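Local coordinates for catalase (Bacillus pumilus, PDB 4QOL) that breaks down hydrogen peroxide to water and oxygen at a haem and also oxidises phenolic substrates in a peroxidase-like manner, at the interface of chains A and B. Sequence-based numbering; all coordinates share one arbitrary frame. Chains: chain A/B, Catalase.

Contact 1: the interface of chains A and B. Residues chain A 365-367, 385, 393, 395; chain B 8-10, 20.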
loop_
_atom_site.group_PDB
_atom_site.type_symbol
_atom_site.label_atom_id
_atom_site.label_comp_id
_atom_site.label_asym_id
_atom_site.label_seq_id
_atom_site.Cartn_x
_atom_site.Cartn_y
_atom_site.Cartn_z
ATOM N N HIS A 365 25.334 -7.041 2.425
ATOM C CA HIS A 365 25.483 -7.711 1.149
ATOM C C HIS A 365 24.605 -8.947 1.204
ATOM O O HIS A 365 24.885 -9.883 1.986
ATOM C CB HIS A 365 26.944 -8.182 0.907
ATOM C CG HIS A 365 27.966 -7.100 1.033
ATOM N ND1 HIS A 365 28.032 -6.049 0.151
ATOM C CD2 HIS A 365 28.987 -6.929 1.895
ATOM C CE1 HIS A 365 29.001 -5.229 0.510
ATOM N NE2 HIS A 365 29.617 -5.758 1.543
ATOM N N ASN A 366 23.637 -9.022 0.327
ATOM C CA ASN A 366 22.850 -10.241 0.196
ATOM C C ASN A 366 22.150 -10.344 -1.129
ATOM O O ASN A 366 22.388 -9.561 -2.021
ATOM C CB ASN A 366 21.953 -10.433 1.452
ATOM C CG ASN A 366 20.924 -9.382 1.606
ATOM O OD1 ASN A 366 20.294 -8.972 0.620
ATOM N ND2 ASN A 366 20.740 -8.954 2.829
ATOM N N ASN A 367 21.364 -11.397 -1.304
ATOM C CA ASN A 367 20.713 -11.653 -2.584
ATOM C C ASN A 367 19.249 -11.219 -2.648
ATOM O O ASN A 367 18.548 -11.655 -3.568
ATOM C CB ASN A 367 20.881 -13.119 -2.921
ATOM C CG ASN A 367 22.371 -13.450 -3.167
ATOM O OD1 ASN A 367 22.997 -14.378 -2.536
ATOM N ND2 ASN A 367 22.975 -12.685 -4.036
ATOM N N GLU A 385 22.475 -17.929 -4.274
ATOM C CA GLU A 385 23.585 -18.649 -3.633
ATOM C C GLU A 385 23.011 -19.997 -3.274
ATOM O O GLU A 385 21.930 -20.076 -2.724
ATOM C CB GLU A 385 24.012 -17.903 -2.352
ATOM C CG GLU A 385 25.331 -18.303 -1.684
ATOM C CD GLU A 385 25.278 -19.563 -0.863
ATOM O OE1 GLU A 385 26.336 -20.305 -0.864
ATOM O OE2 GLU A 385 24.261 -19.847 -0.200
ATOM N N PRO A 393 28.878 -12.734 -2.234
ATOM C CA PRO A 393 28.830 -12.942 -0.770
ATOM C C PRO A 393 28.608 -14.412 -0.384
ATOM O O PRO A 393 27.820 -15.124 -1.026
ATOM C CB PRO A 393 27.680 -12.049 -0.305
ATOM C CG PRO A 393 27.330 -11.153 -1.455
ATOM C CD PRO A 393 28.014 -11.633 -2.704
ATOM N N GLU A 395 28.262 -17.216 3.097
ATOM C CA GLU A 395 28.120 -17.442 4.531
ATOM C C GLU A 395 29.485 -17.565 5.236
ATOM O O GLU A 395 30.513 -17.852 4.596
ATOM C CB GLU A 395 27.284 -18.694 4.801
ATOM C CG GLU A 395 28.037 -19.979 4.514
ATOM C CD GLU A 395 27.155 -21.218 4.459
ATOM O OE1 GLU A 395 27.703 -22.326 4.660
ATOM O OE2 GLU A 395 25.944 -21.144 4.239
ATOM N N ASN B 8 31.077 -11.108 3.180
ATOM C CA ASN B 8 30.082 -11.852 3.900
ATOM C C ASN B 8 28.700 -11.611 3.317
ATOM O O ASN B 8 28.295 -10.489 3.018
ATOM C CB ASN B 8 30.018 -11.487 5.362
ATOM C CG ASN B 8 31.273 -11.821 6.096
ATOM O OD1 ASN B 8 31.934 -12.876 5.829
ATOM N ND2 ASN B 8 31.675 -10.947 6.965
ATOM N N LEU B 9 27.950 -12.686 3.199
ATOM C CA LEU B 9 26.496 -12.600 3.161
ATOM C C LEU B 9 25.994 -12.123 4.500
ATOM O O LEU B 9 26.419 -12.621 5.513
ATOM C CB LEU B 9 25.901 -13.966 2.831
ATOM C CG LEU B 9 24.410 -13.968 2.489
ATOM C CD1 LEU B 9 24.241 -13.594 1.023
ATOM C CD2 LEU B 9 23.801 -15.341 2.762
ATOM N N THR B 10 25.069 -11.120 4.503
ATOM C CA THR B 10 24.643 -10.560 5.735
ATOM C C THR B 10 23.099 -10.473 5.766
ATOM O O THR B 10 22.441 -10.565 4.700
ATOM C CB THR B 10 25.129 -9.116 5.970
ATOM O OG1 THR B 10 24.437 -8.219 5.088
ATOM C CG2 THR B 10 26.548 -9.006 5.775
ATOM N N ASN B 20 23.519 -20.035 5.368
ATOM C CA ASN B 20 22.519 -19.713 4.376
ATOM C C ASN B 20 21.886 -20.917 3.732
ATOM O O ASN B 20 21.209 -20.770 2.700
ATOM C CB ASN B 20 23.140 -18.799 3.346
ATOM C CG ASN B 20 22.112 -18.120 2.462
ATOM O OD1 ASN B 20 21.089 -17.639 2.940
ATOM N ND2 ASN B 20 22.338 -18.168 1.158
HETATM O O HOH W 1 21.184 -16.027 -0.570
HETATM O O HOH W 2 32.021 -15.063 4.149
#
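A:His365 and B:Thr10 pair through their backbones and one hydroxyl. B:Thr10 N donates to the carbonyl oxygen A:His365 O at 2.8 Å. In return, A:His365 N donates to the hydroxyl B:Thr10 OG1 at 3.0 Å. That hydroxyl lies between the backbone N and the carbonyl carbon of its own residue (chi1 71°), which turns it toward the donor. The next residue adds a side-chain bond. The amide A:Asn366 ND2 donates to B:Thr10 O at 3.0 Å. The acceptor lies in the amide plane of A:Asn366, but the donor stands above the carbonyl plane of B:Thr10. B:Thr10 is therefore held through its N, its O and its hydroxyl.

B:Leu9 is the main apolar piece, and more of its surface is buried by the other chain than for the other residues here. Its CD1 methyl rests 3.7 Å from A:Asn366 CA, and the leucine side chain crosses that of A:Asn367 at about a right angle. CB of A:Pro393 packs against the backbone at B:Leu9 CA.

Further along the arm, B:Asn20 meets two glutamates. Its amide ND2 donates to the carboxylate oxygen A:Glu385 OE2 at 2.9 Å, on the anti side. The amide and carboxylate planes are turned 48° apart. A:Glu395 OE2 takes the backbone B:Asn20 N at 2.9 Å, also on its anti side. Each donor stands out of the carboxylate plane it meets, more so at A:Glu395.

Waters extend the contact. Water 1 links B:Asn20 ND2 to A:Asn367 OD1. Water 2 lies 2.8 Å from B:Asn8 OD1 and also reaches A:Glu395 O, at a longer distance. The two glutamates near B:Asn20 are likely to polarise its N-H groups.

All the residues here are in loops. Those of chain B belong to the N-terminal arm before strand 25-26. Those of chain A come from the long irregular stretch between 3-10 helices 356-358 and 397-399, the wrapping region typical of catalases.

Contact 2: the interface of chains A and B. Residues chain A 11-14; chain B 353, 360, 364.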
loop_
_atom_site.group_PDB
_atom_site.type_symbol
_atom_site.label_atom_id
_atom_site.label_comp_id
_atom_site.label_asym_id
_atom_site.label_seq_id
_atom_site.Cartn_x
_atom_site.Cartn_y
_atom_site.Cartn_z
ATOM N N THR A 11 9.305 22.183 -9.141
ATOM C CA THR A 11 8.543 20.933 -9.079
ATOM C C THR A 11 9.505 19.764 -8.769
ATOM O O THR A 11 10.741 19.926 -8.791
ATOM C CB THR A 11 7.879 20.645 -10.428
ATOM O OG1 THR A 11 8.846 20.334 -11.448
ATOM C CG2 THR A 11 6.966 21.813 -10.893
ATOM N N ASN A 12 8.967 18.557 -8.585
ATOM C CA ASN A 12 9.779 17.357 -8.456
ATOM C C ASN A 12 10.521 16.924 -9.708
ATOM O O ASN A 12 11.421 16.081 -9.609
ATOM C CB ASN A 12 8.968 16.206 -7.862
ATOM C CG ASN A 12 8.454 16.509 -6.485
ATOM O OD1 ASN A 12 9.076 17.243 -5.702
ATOM N ND2 ASN A 12 7.281 15.955 -6.153
ATOM N N GLN A 13 10.122 17.497 -10.860
ATOM C CA GLN A 13 10.813 17.305 -12.117
ATOM C C GLN A 13 12.005 18.251 -12.228
ATOM O O GLN A 13 12.742 18.194 -13.217
ATOM C CB GLN A 13 9.893 17.528 -13.289
ATOM C CG GLN A 13 8.601 16.690 -13.320
ATOM C CD GLN A 13 8.842 15.263 -13.719
ATOM O OE1 GLN A 13 9.943 14.875 -14.167
ATOM N NE2 GLN A 13 7.838 14.426 -13.486
ATOM N N GLY A 14 12.196 19.123 -11.252
ATOM C CA GLY A 14 13.293 20.126 -11.338
ATOM C C GLY A 14 13.019 21.366 -12.167
ATOM O O GLY A 14 13.933 22.094 -12.490
ATOM N N MET B 353 9.316 9.961 -7.459
ATOM C CA MET B 353 10.233 10.888 -8.122
ATOM C C MET B 353 11.662 10.907 -7.534
ATOM O O MET B 353 12.594 11.483 -8.138
ATOM C CB MET B 353 9.640 12.287 -8.204
ATOM C CG MET B 353 8.484 12.427 -9.185
ATOM S SD MET B 353 8.959 12.118 -10.889
ATOM C CE MET B 353 10.098 13.470 -11.129
ATOM N N PRO B 360 15.493 14.188 -11.594
ATOM C CA PRO B 360 16.096 15.187 -12.466
ATOM C C PRO B 360 17.586 15.317 -12.242
ATOM O O PRO B 360 18.112 15.004 -11.145
ATOM C CB PRO B 360 15.387 16.473 -12.118
ATOM C CG PRO B 360 14.258 16.083 -11.193
ATOM C CD PRO B 360 14.556 14.749 -10.624
ATOM N N VAL B 364 16.299 20.086 -7.256
ATOM C CA VAL B 364 14.934 20.055 -6.746
ATOM C C VAL B 364 14.949 20.710 -5.360
ATOM O O VAL B 364 15.643 20.235 -4.457
ATOM C CB VAL B 364 14.370 18.622 -6.666
ATOM C CG1 VAL B 364 12.977 18.645 -6.017
ATOM C CG2 VAL B 364 14.284 17.993 -8.074
HETATM O O HOH W 3 12.542 14.663 -7.645
#
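This is an arm-exchange interface between two subunits of the catalase tetramer. The N-terminal arm of chain A lies on chain B and helps tie the two copies together. Here the contact is mostly carbon packing, supported by a water.

The terminal methyl B:Met353 CE sits over the flat face of the A:Gln13 side-chain amide. B:Met353 CE is 3.4 Å from the amide carbon A:Gln13 CD and equally far from A:Gln13 OE1 and NE2. The two side chains cross at about a right angle. The methionine is bent at both outer torsions (chi3 -64°), which curls the methyl back toward the arm. The sulfur B:Met353 SD lies 3.7 Å from A:Gln13 NE2. A serine in place of A:Gln13 would probably leave the B:Met353 methyl without the amide face it rests on, and free to turn.

B:Pro360 presses its ring edge on the arm backbone. Its CG lies against the carbonyl oxygen A:Asn12 O and the carbonyl carbon A:Gln13 C, and its CB against A:Gln13 O. The CB of A:Asn12 packs 4.0 Å from B:Met353 CB. B:Val364 spreads its two methyls along the arm: CG1 faces A:Thr11 O, while CG2 lies 4.0 Å from A:Gly14 CA.

A water bridges the chains. The oxygen of water 3 is 2.7 Å from the carbonyl oxygen A:Asn12 O and makes a longer link to B:Met353 O. Behind the first shell, A:Gln13 N donates to the hydroxyl A:Thr11 OG1 at 3.2 Å. The bond is bent, 135° at the hydrogen, and probably helps hold the turn that presents A:Asn12 and A:Gln13.

In the fold, A:Thr11 to A:Gly14 form a turn in the N-terminal arm. B:Met353 lies in 3-10 helix 352-354. B:Pro360 and B:Val364 follow 3-10 helix 356-358, at the start of the long irregular stretch.

The centres of contact 1 and contact 2 are about 35 Å apart, and the chains exchange roles between them. In contact 1 the arm of chain B lies on chain A; in contact 2 the arm of chain A lies on chain B. They share no residue as given, but the segments nearly join in sequence: the arm residues of contact 2, A:Thr11 to A:Gly14, fall in the sequence gap of contact 1 between B:Thr10 and B:Asn20, while B:Val364 directly precedes the position of A:His365. Two-fold symmetry puts a twin of each beside the other. The two subunits are thus reciprocally interlocked, which probably stabilises the tetramer.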